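Local coordinates for protein Glucanase/chitosanase (PDB 4ZY9) that binds chitosan through this CBM32 carbohydrate-binding module, one domain of a longer enzyme that probably hydrolyses chitosan and beta-glucan, at residues V52-S57 against K113-H118; W39-G44 against Y126-W131. The protein carries 1 engineered substitution. One frame throughout, in Å; residues are numbered along the deposited sequence.

Contact 1 (V52-S57 against K113-H118). Engineered in segment 113-118: Met117 (natural residue Val).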
loop_
_atom_site.group_PDB
_atom_site.type_symbol
_atom_site.label_atom_id
_atom_site.label_comp_id
_atom_site.label_asym_id
_atom_site.label_seq_id
_atom_site.Cartn_x
_atom_site.Cartn_y
_atom_site.Cartn_z
ATOM N N VAL A 52 2.266 -5.350 -2.101
ATOM C CA VAL A 52 3.340 -6.183 -1.569
ATOM C C VAL A 52 2.993 -7.624 -1.720
ATOM O O VAL A 52 1.870 -8.026 -1.520
ATOM C CB VAL A 52 3.698 -5.799 -0.124
ATOM C CG1 VAL A 52 2.563 -5.976 0.828
ATOM C CG2 VAL A 52 4.957 -6.481 0.324
ATOM N N ASN A 53 4.035 -8.443 -2.065
ATOM C CA ASN A 53 3.967 -9.902 -2.089
ATOM C C ASN A 53 4.484 -10.379 -0.782
ATOM O O ASN A 53 5.718 -10.256 -0.522
ATOM C CB ASN A 53 4.811 -10.370 -3.288
ATOM C CG ASN A 53 4.810 -11.884 -3.424
ATOM O OD1 ASN A 53 4.475 -12.599 -2.523
ATOM N ND2 ASN A 53 5.269 -12.365 -4.576
ATOM N N LEU A 54 3.651 -10.875 0.078
ATOM C CA LEU A 54 4.086 -11.397 1.365
ATOM C C LEU A 54 4.933 -12.668 1.318
ATOM O O LEU A 54 5.491 -13.091 2.348
ATOM C CB LEU A 54 2.868 -11.563 2.283
ATOM C CG LEU A 54 1.980 -10.380 2.530
ATOM C CD1 LEU A 54 0.839 -10.768 3.342
ATOM C CD2 LEU A 54 2.785 -9.238 3.154
ATOM N N GLY A 55 5.044 -13.247 0.141
ATOM C CA GLY A 55 5.952 -14.413 -0.078
ATOM C C GLY A 55 5.169 -15.708 -0.104
ATOM O O GLY A 55 5.586 -16.684 -0.715
ATOM N N SER A 56 4.046 -15.749 0.558
ATOM C CA SER A 56 3.210 -16.942 0.805
ATOM C C SER A 56 1.875 -16.447 1.278
ATOM O O SER A 56 1.772 -15.209 1.611
ATOM C CB SER A 56 3.845 -17.875 1.830
ATOM O OG SER A 56 3.951 -17.290 3.118
ATOM N N SER A 57 0.906 -17.319 1.308
ATOM C CA SER A 57 -0.383 -16.971 1.921
ATOM C C SER A 57 -0.259 -16.715 3.418
ATOM O O SER A 57 0.207 -17.618 4.146
ATOM C CB SER A 57 -1.377 -18.053 1.631
ATOM O OG SER A 57 -1.623 -18.131 0.252
ATOM N N LYS A 113 -1.826 -13.396 -0.052
ATOM C CA LYS A 113 -0.444 -13.340 -0.496
ATOM C C LYS A 113 -0.089 -11.921 -0.893
ATOM O O LYS A 113 1.108 -11.528 -0.796
ATOM C CB LYS A 113 -0.200 -14.313 -1.638
ATOM C CG LYS A 113 1.240 -14.347 -2.103
ATOM C CD LYS A 113 1.489 -15.398 -3.153
ATOM C CE LYS A 113 2.896 -15.326 -3.659
ATOM N NZ LYS A 113 3.167 -16.309 -4.739
ATOM N N TYR A 114 -1.018 -11.140 -1.363
ATOM C CA TYR A 114 -0.784 -9.774 -1.810
ATOM C C TYR A 114 -1.692 -8.777 -1.150
ATOM O O TYR A 114 -2.891 -9.089 -0.983
ATOM C CB TYR A 114 -0.931 -9.642 -3.335
ATOM C CG TYR A 114 -0.161 -10.620 -4.156
ATOM C CD1 TYR A 114 1.155 -10.417 -4.502
ATOM C CD2 TYR A 114 -0.732 -11.831 -4.533
ATOM C CE1 TYR A 114 1.886 -11.316 -5.296
ATOM C CE2 TYR A 114 0.007 -12.782 -5.315
ATOM C CZ TYR A 114 1.244 -12.460 -5.684
ATOM O OH TYR A 114 1.978 -13.420 -6.405
ATOM N N VAL A 115 -1.175 -7.608 -0.803
ATOM C CA VAL A 115 -1.978 -6.585 -0.141
ATOM C C VAL A 115 -1.728 -5.272 -0.900
ATOM O O VAL A 115 -0.526 -4.937 -1.113
ATOM C CB VAL A 115 -1.600 -6.450 1.349
ATOM C CG1 VAL A 115 -2.475 -5.376 2.004
ATOM C CG2 VAL A 115 -1.742 -7.770 2.022
ATOM N N ARG A 116 -2.762 -4.607 -1.346
ATOM C CA ARG A 116 -2.682 -3.462 -2.200
ATOM C C ARG A 116 -3.326 -2.233 -1.597
ATOM O O ARG A 116 -4.417 -2.340 -1.023
ATOM C CB ARG A 116 -3.392 -3.750 -3.528
ATOM C CG ARG A 116 -3.241 -2.691 -4.618
ATOM C CD ARG A 116 -3.485 -3.126 -6.061
ATOM N NE ARG A 116 -4.904 -3.374 -6.321
ATOM C CZ ARG A 116 -5.461 -3.339 -7.554
ATOM N NH1 ARG A 116 -4.681 -3.148 -8.600
ATOM N NH2 ARG A 116 -6.740 -3.481 -7.677
HETATM N N MSE A 117 -2.711 -1.114 -1.790
HETATM C CA MSE A 117 -3.341 0.228 -1.617
HETATM C C MSE A 117 -3.642 0.730 -2.998
HETATM O O MSE A 117 -2.700 0.854 -3.835
HETATM C CB MSE A 117 -2.385 1.155 -0.932
HETATM C CG MSE A 117 -2.985 2.490 -0.478
HETATM SE SE MSE A 117 -3.475 3.739 -1.977
HETATM C CE MSE A 117 -1.744 3.966 -2.812
ATOM N N HIS A 118 -4.902 0.865 -3.375
ATOM C CA HIS A 118 -5.333 1.365 -4.672
ATOM C C HIS A 118 -5.957 2.739 -4.486
ATOM O O HIS A 118 -6.943 2.856 -3.776
ATOM C CB HIS A 118 -6.318 0.375 -5.344
ATOM C CG HIS A 118 -6.669 0.719 -6.711
ATOM N ND1 HIS A 118 -7.627 1.628 -7.018
ATOM C CD2 HIS A 118 -6.098 0.349 -7.875
ATOM C CE1 HIS A 118 -7.667 1.799 -8.338
ATOM N NE2 HIS A 118 -6.742 1.038 -8.870
HETATM O O HOH W 1 5.687 -15.229 -5.270
#
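Three backbone hydrogen bonds join segments 52-57 and 113-118, where strands 48-54 and 114-122 run antiparallel. Val52 and Val115 form a hydrogen-bonded pair, Val52 N giving to Val115 O at 3.0 Å and Val115 N returning to Val52 O, both in the carbonyl plane. Leu54 N then meets Lys113 O at 2.8 Å, nearly along the C=O axis. These are two inner strands of the five-stranded antiparallel sheet of the CBM32 beta-sandwich, and Lys113 and Tyr114 together face Ser80 on the other neighbouring strand as a classic beta bulge. Val52 and Val115 point to the apolar face, and Leu54 CD1 crosses obliquely to Val115 CG2 at 4.2 Å, while Val60 and Val63 of strand 57-67 pack against Leu54 and Val115. On the other face Asn53, its CG anti to the backbone N (chi1 -180°), lies alongside both Lys113 and Tyr114. Its amide plane is turned 52° from the phenol ring, with Asn53 CG 3.5 Å from Tyr114 CE1. Asn53 OD1 accepts from Gly55 N, above its carbonyl plane, at 2.8 Å, an Asx turn where the chain rounds its corner. The extended Lys113 chain passes Asn53 OD1 with CE and lays CG over one face of the Tyr114 ring, offset toward the rim. One water accepts from both Asn53 ND2 (3.0 Å) and Lys113 NZ (2.8 Å). An alanine in place of Asn53 would remove OD1 and ND2, and would probably leave the turn at Gly55 less defined and the Lys113 chain and Tyr114 ring with less to pack against. Lys113 NZ and Tyr114 OH also converge on Ser83 O.

Contact 2 (W39-G44 against Y126-W131); sequences WASAEG and YGYSLW
Trp39 opens the pairing opposite Leu130, an antiparallel hydrogen-bonded pair in which Trp39 N to Leu130 O is weak and bent. Trp39 O is gripped twice: Leu130 N reaches it at 3.0 Å in the carbonyl plane, and Ser129 OG, anti to its own backbone N, donates to a lone pair at 2.7 Å. With CG also anti to the backbone N (chi1 167°), the indole lies alongside Tyr128. Tyr128 O sits over one indole face, offset toward the rim, and CH2 of Trp39 touches CB of Tyr128 at 4.0 Å. In its five-membered ring, NE1 donates to Ser19 O. Ala40 pairs with Ser129, its methyl facing the serine side chain. Ser41 N continues the pairing to Tyr128 O at 2.8 Å, nearly straight at 163°. Ser41 OG, held between its backbone N and carbonyl carbon (chi1 73°), accepts from Tyr128 N at 3.0 Å and donates a hydrogen bond to Ala42 O, so a side chain replaces a backbone acceptor where the strand ends; it lies in plane at the Tyr128 ring edge. Gly127 fits tightly, since a CB would strike Ser41 OG and Ala42 O. Glu43 runs beside Tyr126, OE2 3.7 Å from Tyr126 CB, its carboxylate tilted to the ring. Gly44 N closes the series on Tyr126 O at 2.9 Å, from above the carbonyl plane. Short strand 39-40 pairs with strand 129-136 in the second sheet, with Trp39 and Leu130 packed on Ile50 of strand 48-54 and Leu130 also on Leu65 and Trp67 of strand 57-67.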
loop_
_atom_site.group_PDB
_atom_site.type_symbol
_atom_site.label_atom_id
_atom_site.label_comp_id
_atom_site.label_asym_id
_atom_site.label_seq_id
_atom_site.Cartn_x
_atom_site.Cartn_y
_atom_site.Cartn_z
ATOM N N TRP A 39 8.185 5.232 -1.521
ATOM C CA TRP A 39 7.631 5.122 -2.870
ATOM C C TRP A 39 6.971 6.435 -3.213
ATOM O O TRP A 39 6.272 7.031 -2.372
ATOM C CB TRP A 39 6.578 4.011 -2.898
ATOM C CG TRP A 39 5.756 4.027 -4.110
ATOM C CD1 TRP A 39 6.226 3.785 -5.450
ATOM C CD2 TRP A 39 4.350 4.266 -4.228
ATOM N NE1 TRP A 39 5.180 3.891 -6.298
ATOM C CE2 TRP A 39 4.004 4.165 -5.619
ATOM C CE3 TRP A 39 3.313 4.552 -3.319
ATOM C CZ2 TRP A 39 2.709 4.246 -6.091
ATOM C CZ3 TRP A 39 2.062 4.690 -3.780
ATOM C CH2 TRP A 39 1.744 4.541 -5.152
ATOM N N ALA A 40 7.095 6.850 -4.461
ATOM C CA ALA A 40 6.265 7.976 -4.990
ATOM C C ALA A 40 5.877 7.547 -6.406
ATOM O O ALA A 40 6.768 7.084 -7.180
ATOM C CB ALA A 40 7.053 9.272 -5.008
ATOM N N SER A 41 4.639 7.719 -6.760
ATOM C CA SER A 41 4.146 7.364 -8.107
ATOM C C SER A 41 4.484 8.480 -9.074
ATOM O O SER A 41 4.897 9.585 -8.714
ATOM C CB SER A 41 2.573 7.262 -8.020
ATOM O OG SER A 41 1.935 8.470 -7.896
ATOM N N ALA A 42 4.178 8.225 -10.364
ATOM C CA ALA A 42 4.103 9.341 -11.276
ATOM C C ALA A 42 3.119 10.338 -10.830
ATOM O O ALA A 42 2.133 9.963 -10.180
ATOM C CB ALA A 42 3.753 8.853 -12.685
ATOM N N GLU A 43 3.282 11.605 -11.168
ATOM C CA GLU A 43 2.420 12.632 -10.713
ATOM C C GLU A 43 1.329 12.978 -11.736
ATOM O O GLU A 43 1.531 12.823 -12.979
ATOM C CB GLU A 43 3.213 13.906 -10.397
ATOM C CG GLU A 43 4.431 13.728 -9.464
ATOM C CD GLU A 43 5.282 15.017 -9.213
ATOM O OE1 GLU A 43 5.894 15.391 -10.244
ATOM O OE2 GLU A 43 5.368 15.672 -8.075
ATOM N N GLY A 44 0.255 13.533 -11.262
ATOM C CA GLY A 44 -0.786 14.062 -12.146
ATOM C C GLY A 44 -1.788 13.089 -12.723
ATOM O O GLY A 44 -2.597 13.492 -13.582
ATOM N N TYR A 126 -0.124 16.438 -6.855
ATOM C CA TYR A 126 1.135 15.764 -7.217
ATOM C C TYR A 126 0.805 14.311 -7.525
ATOM O O TYR A 126 -0.050 14.068 -8.386
ATOM C CB TYR A 126 2.240 15.974 -6.165
ATOM C CG TYR A 126 2.453 17.447 -5.909
ATOM C CD1 TYR A 126 2.800 18.265 -6.925
ATOM C CD2 TYR A 126 2.074 18.047 -4.724
ATOM C CE1 TYR A 126 2.915 19.669 -6.728
ATOM C CE2 TYR A 126 2.155 19.445 -4.495
ATOM C CZ TYR A 126 2.579 20.247 -5.496
ATOM O OH TYR A 126 2.712 21.604 -5.390
ATOM N N GLY A 127 1.508 13.335 -6.890
ATOM C CA GLY A 127 1.208 11.931 -7.101
ATOM C C GLY A 127 0.628 11.309 -5.779
ATOM O O GLY A 127 -0.090 11.978 -5.026
ATOM N N TYR A 128 1.047 10.071 -5.560
ATOM C CA TYR A 128 0.748 9.279 -4.399
ATOM C C TYR A 128 2.071 8.855 -3.792
ATOM O O TYR A 128 2.926 8.354 -4.576
ATOM C CB TYR A 128 -0.104 8.063 -4.707
ATOM C CG TYR A 128 -1.438 8.294 -5.315
ATOM C CD1 TYR A 128 -1.613 8.667 -6.649
ATOM C CD2 TYR A 128 -2.581 8.076 -4.543
ATOM C CE1 TYR A 128 -2.887 8.843 -7.185
ATOM C CE2 TYR A 128 -3.785 8.260 -5.115
ATOM C CZ TYR A 128 -3.961 8.644 -6.412
ATOM O OH TYR A 128 -5.285 8.821 -6.907
ATOM N N SER A 129 2.279 9.024 -2.487
ATOM C CA SER A 129 3.591 8.649 -1.928
ATOM C C SER A 129 3.496 8.202 -0.477
ATOM O O SER A 129 2.785 8.790 0.334
ATOM C CB SER A 129 4.518 9.853 -2.018
ATOM O OG SER A 129 5.783 9.572 -1.545
ATOM N N LEU A 130 4.162 7.069 -0.205
ATOM C CA LEU A 130 4.165 6.372 1.062
ATOM C C LEU A 130 5.576 6.200 1.572
ATOM O O LEU A 130 6.379 5.540 0.878
ATOM C CB LEU A 130 3.515 5.026 0.966
ATOM C CG LEU A 130 2.007 5.006 0.818
ATOM C CD1 LEU A 130 1.487 3.726 0.250
ATOM C CD2 LEU A 130 1.304 5.360 2.143
ATOM N N TRP A 131 5.876 6.682 2.793
ATOM C CA TRP A 131 7.062 6.317 3.491
ATOM C C TRP A 131 7.109 4.864 3.852
ATOM O O TRP A 131 8.163 4.212 3.772
ATOM C CB TRP A 131 7.248 7.203 4.798
ATOM C CG TRP A 131 7.246 8.669 4.629
ATOM C CD1 TRP A 131 6.262 9.473 5.050
ATOM C CD2 TRP A 131 8.315 9.507 4.092
ATOM N NE1 TRP A 131 6.621 10.777 4.785
ATOM C CE2 TRP A 131 7.839 10.810 4.136
ATOM C CE3 TRP A 131 9.566 9.253 3.513
ATOM C CZ2 TRP A 131 8.659 11.882 3.736
ATOM C CZ3 TRP A 131 10.294 10.344 3.084
ATOM C CH2 TRP A 131 9.790 11.608 3.145
#

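How the contacts relate
The two contacts lie on opposite sides of the chain's centre, about 19 Å apart between centres, and belong to different sheets of the sandwich. Contact 1 is partly buried and joins inner strands near a corner of the chain; contact 2 is mostly buried, though its Glu43 and Tyr126 end is exposed. Along the chain, contact 1 is nested within the loop closed by contact 2. Contact 1 supplements its backbone pairing with an amide, a lysine and a water, whereas contact 2 uses serine hydroxyls. The two touch where CE of Met117, on the strand of contact 1 and engineered from Val, meets CZ3 of Trp39 at 4.0 Å, a packing contact across the interior between the sheets.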